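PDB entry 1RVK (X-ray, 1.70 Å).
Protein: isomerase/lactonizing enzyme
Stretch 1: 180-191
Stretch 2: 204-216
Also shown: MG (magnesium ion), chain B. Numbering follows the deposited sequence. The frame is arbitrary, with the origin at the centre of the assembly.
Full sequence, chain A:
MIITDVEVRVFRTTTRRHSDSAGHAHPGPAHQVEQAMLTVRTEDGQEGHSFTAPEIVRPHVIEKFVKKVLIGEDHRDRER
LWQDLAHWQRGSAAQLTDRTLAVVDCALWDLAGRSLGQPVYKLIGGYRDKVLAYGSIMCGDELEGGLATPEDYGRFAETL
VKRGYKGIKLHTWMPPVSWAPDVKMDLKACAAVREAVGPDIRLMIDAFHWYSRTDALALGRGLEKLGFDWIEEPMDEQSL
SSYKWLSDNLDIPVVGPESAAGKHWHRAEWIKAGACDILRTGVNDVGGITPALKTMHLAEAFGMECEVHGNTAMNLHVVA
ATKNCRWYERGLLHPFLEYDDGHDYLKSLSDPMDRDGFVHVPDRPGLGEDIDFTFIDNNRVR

Stretch 1, residues 180-191: APDVKMDLKACA
Stretch 2 (204-216) MIDAFHWYSRTDA

Stretch 1 enters as a short loop and becomes a helix from Val-183 onward; stretch 2 leaves a strand at its start, crosses a loop through Phe-208 to Ser-212 and begins a second helix at Arg-213. In the register, Pro-181 CA lies 6.6 Å from Phe-208 CA, Val-183 CA lies 6.8 Å from Asp-215 CA, Asp-186 CA lies 7.3 Å from Ala-207 CA and Cys-190 CA lies 7.6 Å from Ile-205 CA. Together the two stretches bury 398 Å².

The helix of stretch 1 is started by Asp-182 (phi/psi -146/110, chi1 t), whose CB points away from stretch 2. Asp-182 OD1 accepts from Met-185 N at 3.1 Å and, weakly, from Lys-184 N at 2.9 Å, capping the helix. Regular helical turns follow, so that Val-183, Asp-186 and Cys-190 all direct their CB atoms toward stretch 2, while Lys-184 points away.

The main bump is the Tyr-211 side chain. Its CB leaves sideways, but chi1 of -88° and chi2 of 129° swing the phenol into a hollow lined by Pro-181, Val-183 and Asp-186. At the bottom, Tyr-211 OH donates to Asp-186 OD1 at 2.7 Å; the carboxylate (chi1 m) lies at the ring's edge, near its plane, and gives the buried hydroxyl an acceptor. Ala-207 CB approaches Asp-186 OD1 at 3.8 Å, its small side chain taking up little room beside the carboxylate. Water 1 bridges the stretches here as well, donating to Asp-186 OD1 at 2.6 Å and accepting from Phe-208 N at 3.0 Å. Tyr-211 OH also sits 3.5 Å from Pro-181 CB. Val-183, with chi1 t, brings CG2 to 3.6 Å from Tyr-211 CE2 and to 3.9 Å from Asp-215 CB, so one methyl fills the space between the ring and the start of the second helix.

Pro-181, preceded by a cis peptide bond and puckered C-gamma endo, points its CB toward stretch 2 and packs against both Phe-208 and Tyr-211. Pro-181 CG lies 3.8 Å from the centroid of the Phe-208 ring, 14° off the normal, a CH-pi contact over one face, and 3.8 Å from Tyr-211 CE2. Phe-208 (phi/psi -39/122, chi1 t, chi2 -112°) thus offers a flat surface to a compact aliphatic ring.

One turn farther along, the contact is apolar: Cys-190 SG (chi1 m) lies 4.0 Å from Ile-205 CD1 (chi1 t, chi2 p), two buried side chains in contact.

Asp-206 lies out of reach of stretch 1; its OD1 binds the magnesium ion MG at 2.1 Å.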

# COMPACT_ATOMS: atom_id res chain seq x y z
N ALA A 180 20.18 13.80 -4.42
CA ALA A 180 19.80 12.73 -3.50
C ALA A 180 20.62 11.44 -3.62
O ALA A 180 21.15 11.12 -4.68
CB ALA A 180 18.31 12.41 -3.69
N PRO A 181 20.73 10.68 -2.51
CA PRO A 181 20.13 11.01 -1.21
C PRO A 181 21.11 11.76 -0.32
O PRO A 181 22.31 11.76 -0.56
CB PRO A 181 19.79 9.63 -0.65
CG PRO A 181 20.99 8.83 -1.09
CD PRO A 181 21.23 9.29 -2.53
N ASP A 182 20.58 12.40 0.72
CA ASP A 182 21.41 13.15 1.66
C ASP A 182 20.80 13.05 3.05
O ASP A 182 19.74 13.62 3.31
CB ASP A 182 21.50 14.62 1.22
CG ASP A 182 22.52 15.41 2.01
OD1 ASP A 182 22.43 15.42 3.26
OD2 ASP A 182 23.40 16.04 1.39
N VAL A 183 21.46 12.32 3.94
CA VAL A 183 20.97 12.14 5.30
C VAL A 183 20.70 13.45 6.02
O VAL A 183 19.71 13.59 6.72
CB VAL A 183 21.95 11.30 6.16
CG1 VAL A 183 21.49 11.27 7.61
CG2 VAL A 183 22.02 9.88 5.61
N LYS A 184 21.59 14.42 5.84
CA LYS A 184 21.41 15.71 6.50
C LYS A 184 20.14 16.41 6.04
O LYS A 184 19.44 17.01 6.85
CB LYS A 184 22.63 16.61 6.27
CG LYS A 184 23.85 16.15 7.04
CD LYS A 184 25.03 17.08 6.84
CE LYS A 184 26.22 16.65 7.69
NZ LYS A 184 26.66 15.27 7.36
N MSE A 185 19.84 16.34 4.74
CA MSE A 185 18.64 16.97 4.21
C MSE A 185 17.40 16.27 4.76
O MSE A 185 16.44 16.92 5.16
CB MSE A 185 18.62 16.91 2.68
CG MSE A 185 19.54 17.91 2.00
SE MSE A 185 19.02 19.74 2.35
CE MSE A 185 17.59 19.89 1.07
N ASP A 186 17.43 14.94 4.78
CA ASP A 186 16.31 14.17 5.30
C ASP A 186 16.01 14.57 6.75
O ASP A 186 14.85 14.76 7.12
CB ASP A 186 16.63 12.67 5.25
CG ASP A 186 16.71 12.13 3.84
OD1 ASP A 186 17.06 10.94 3.67
OD2 ASP A 186 16.42 12.89 2.89
N LEU A 187 17.06 14.71 7.55
CA LEU A 187 16.88 15.10 8.95
C LEU A 187 16.34 16.52 9.08
O LEU A 187 15.58 16.80 10.00
CB LEU A 187 18.20 14.96 9.72
CG LEU A 187 18.60 13.52 10.07
CD1 LEU A 187 19.99 13.50 10.68
CD2 LEU A 187 17.58 12.94 11.03
N LYS A 188 16.74 17.41 8.17
CA LYS A 188 16.25 18.78 8.22
C LYS A 188 14.75 18.80 7.95
O LYS A 188 14.01 19.59 8.54
CB LYS A 188 16.95 19.67 7.19
CG LYS A 188 18.38 20.05 7.52
CD LYS A 188 18.83 21.20 6.63
CE LYS A 188 20.35 21.34 6.60
NZ LYS A 188 20.99 20.23 5.84
N ALA A 189 14.31 17.95 7.03
CA ALA A 189 12.89 17.87 6.70
C ALA A 189 12.13 17.38 7.93
O ALA A 189 11.09 17.93 8.29
CB ALA A 189 12.67 16.93 5.53
N CYS A 190 12.65 16.34 8.56
CA CYS A 190 12.01 15.78 9.74
C CYS A 190 11.91 16.81 10.86
O CYS A 190 10.88 16.93 11.53
CB CYS A 190 12.78 14.55 10.23
SG CYS A 190 12.62 13.13 9.13
N ALA A 191 12.99 17.56 11.05
CA ALA A 191 13.03 18.59 12.09
C ALA A 191 12.04 19.71 11.78
O ALA A 191 11.36 20.22 12.68
CB ALA A 191 14.43 19.16 12.21
N MSE A 204 6.50 9.93 11.26
CA MSE A 204 7.28 8.80 10.80
C MSE A 204 8.04 9.16 9.53
O MSE A 204 7.70 10.12 8.84
CB MSE A 204 6.38 7.59 10.59
CG MSE A 204 5.75 7.15 11.90
SE MSE A 204 3.98 7.84 12.12
CE MSE A 204 3.38 6.49 10.93
N ILE A 205 9.08 8.38 9.23
CA ILE A 205 9.90 8.65 8.06
C ILE A 205 10.22 7.38 7.29
O ILE A 205 10.60 6.36 7.86
CB ILE A 205 11.23 9.35 8.47
CG1 ILE A 205 12.17 9.46 7.26
CG2 ILE A 205 11.91 8.58 9.59
CD1 ILE A 205 11.75 10.47 6.24
N ASP A 206 10.05 7.47 5.97
CA ASP A 206 10.33 6.38 5.05
C ASP A 206 11.32 7.02 4.07
O ASP A 206 10.93 7.59 3.05
CB ASP A 206 9.04 5.97 4.34
CG ASP A 206 9.20 4.75 3.46
OD1 ASP A 206 8.19 4.33 2.88
OD2 ASP A 206 10.31 4.20 3.35
N ALA A 207 12.60 6.94 4.41
CA ALA A 207 13.65 7.55 3.60
C ALA A 207 14.18 6.64 2.50
O ALA A 207 13.69 5.54 2.30
CB ALA A 207 14.79 7.99 4.51
N PHE A 208 15.18 7.14 1.78
CA PHE A 208 15.84 6.41 0.70
C PHE A 208 15.98 4.94 1.13
O PHE A 208 16.59 4.63 2.15
CB PHE A 208 17.21 7.05 0.46
CG PHE A 208 18.05 6.35 -0.56
CD1 PHE A 208 19.22 5.70 -0.18
CD2 PHE A 208 17.70 6.37 -1.91
CE1 PHE A 208 20.04 5.09 -1.12
CE2 PHE A 208 18.51 5.76 -2.86
CZ PHE A 208 19.68 5.12 -2.47
N HIS A 209 15.40 4.03 0.34
CA HIS A 209 15.38 2.60 0.65
C HIS A 209 16.67 1.79 0.55
O HIS A 209 16.63 0.57 0.74
CB HIS A 209 14.33 1.90 -0.22
CG HIS A 209 13.06 2.66 -0.38
ND1 HIS A 209 12.23 2.97 0.68
CD2 HIS A 209 12.44 3.15 -1.49
CE1 HIS A 209 11.16 3.61 0.23
NE2 HIS A 209 11.27 3.73 -1.08
N TRP A 210 17.79 2.43 0.25
CA TRP A 210 19.04 1.69 0.10
C TRP A 210 20.26 2.32 0.78
O TRP A 210 21.38 2.16 0.29
CB TRP A 210 19.34 1.50 -1.39
CG TRP A 210 18.23 0.89 -2.20
CD1 TRP A 210 18.05 -0.43 -2.48
CD2 TRP A 210 17.16 1.59 -2.85
NE1 TRP A 210 16.94 -0.60 -3.29
CE2 TRP A 210 16.38 0.63 -3.52
CE3 TRP A 210 16.79 2.94 -2.93
CZ2 TRP A 210 15.24 0.98 -4.27
CZ3 TRP A 210 15.66 3.29 -3.67
CH2 TRP A 210 14.91 2.30 -4.33
N TYR A 211 20.05 3.02 1.88
CA TYR A 211 21.17 3.63 2.60
C TYR A 211 22.07 2.55 3.17
O TYR A 211 21.62 1.46 3.51
CB TYR A 211 20.68 4.47 3.78
CG TYR A 211 20.34 5.92 3.48
CD1 TYR A 211 19.12 6.45 3.86
CD2 TYR A 211 21.27 6.76 2.85
CE1 TYR A 211 18.82 7.80 3.64
CE2 TYR A 211 20.98 8.10 2.62
CZ TYR A 211 19.75 8.61 3.02
OH TYR A 211 19.45 9.94 2.82
N SER A 212 23.36 2.86 3.28
CA SER A 212 24.33 1.93 3.86
C SER A 212 24.01 1.84 5.35
O SER A 212 23.23 2.64 5.87
CB SER A 212 25.74 2.48 3.69
OG SER A 212 25.86 3.72 4.37
N ARG A 213 24.60 0.88 6.05
CA ARG A 213 24.36 0.75 7.48
C ARG A 213 24.79 2.03 8.19
O ARG A 213 24.06 2.54 9.04
CB ARG A 213 25.15 -0.43 8.07
CG ARG A 213 24.61 -1.81 7.70
CD ARG A 213 25.30 -2.88 8.54
NE ARG A 213 24.91 -4.24 8.18
CZ ARG A 213 25.22 -5.31 8.90
NH1 ARG A 213 25.92 -5.18 10.01
NH2 ARG A 213 24.85 -6.52 8.49
N THR A 214 25.96 2.56 7.85
CA THR A 214 26.45 3.78 8.49
C THR A 214 25.53 4.98 8.29
O THR A 214 25.32 5.75 9.23
CB THR A 214 27.89 4.14 8.02
OG1 THR A 214 27.93 4.20 6.58
CG2 THR A 214 28.89 3.11 8.52
N ASP A 215 24.98 5.14 7.09
CA ASP A 215 24.08 6.26 6.84
C ASP A 215 22.74 6.08 7.56
O ASP A 215 22.19 7.03 8.10
CB ASP A 215 23.83 6.45 5.33
CG ASP A 215 24.95 7.22 4.64
OD1 ASP A 215 25.71 7.94 5.33
OD2 ASP A 215 25.06 7.12 3.40
N ALA A 216 22.23 4.86 7.57
CA ALA A 216 20.96 4.59 8.25
C ALA A 216 21.09 4.82 9.75
O ALA A 216 20.15 5.28 10.40
CB ALA A 216 20.51 3.15 7.98
MG MG B . 7.26 2.47 2.56
O HOH W 1 15.72 10.07 1.65
O HOH W 2 9.33 1.64 2.63
O HOH W 3 7.30 2.52 0.27
O HOH W 4 5.36 3.74 2.38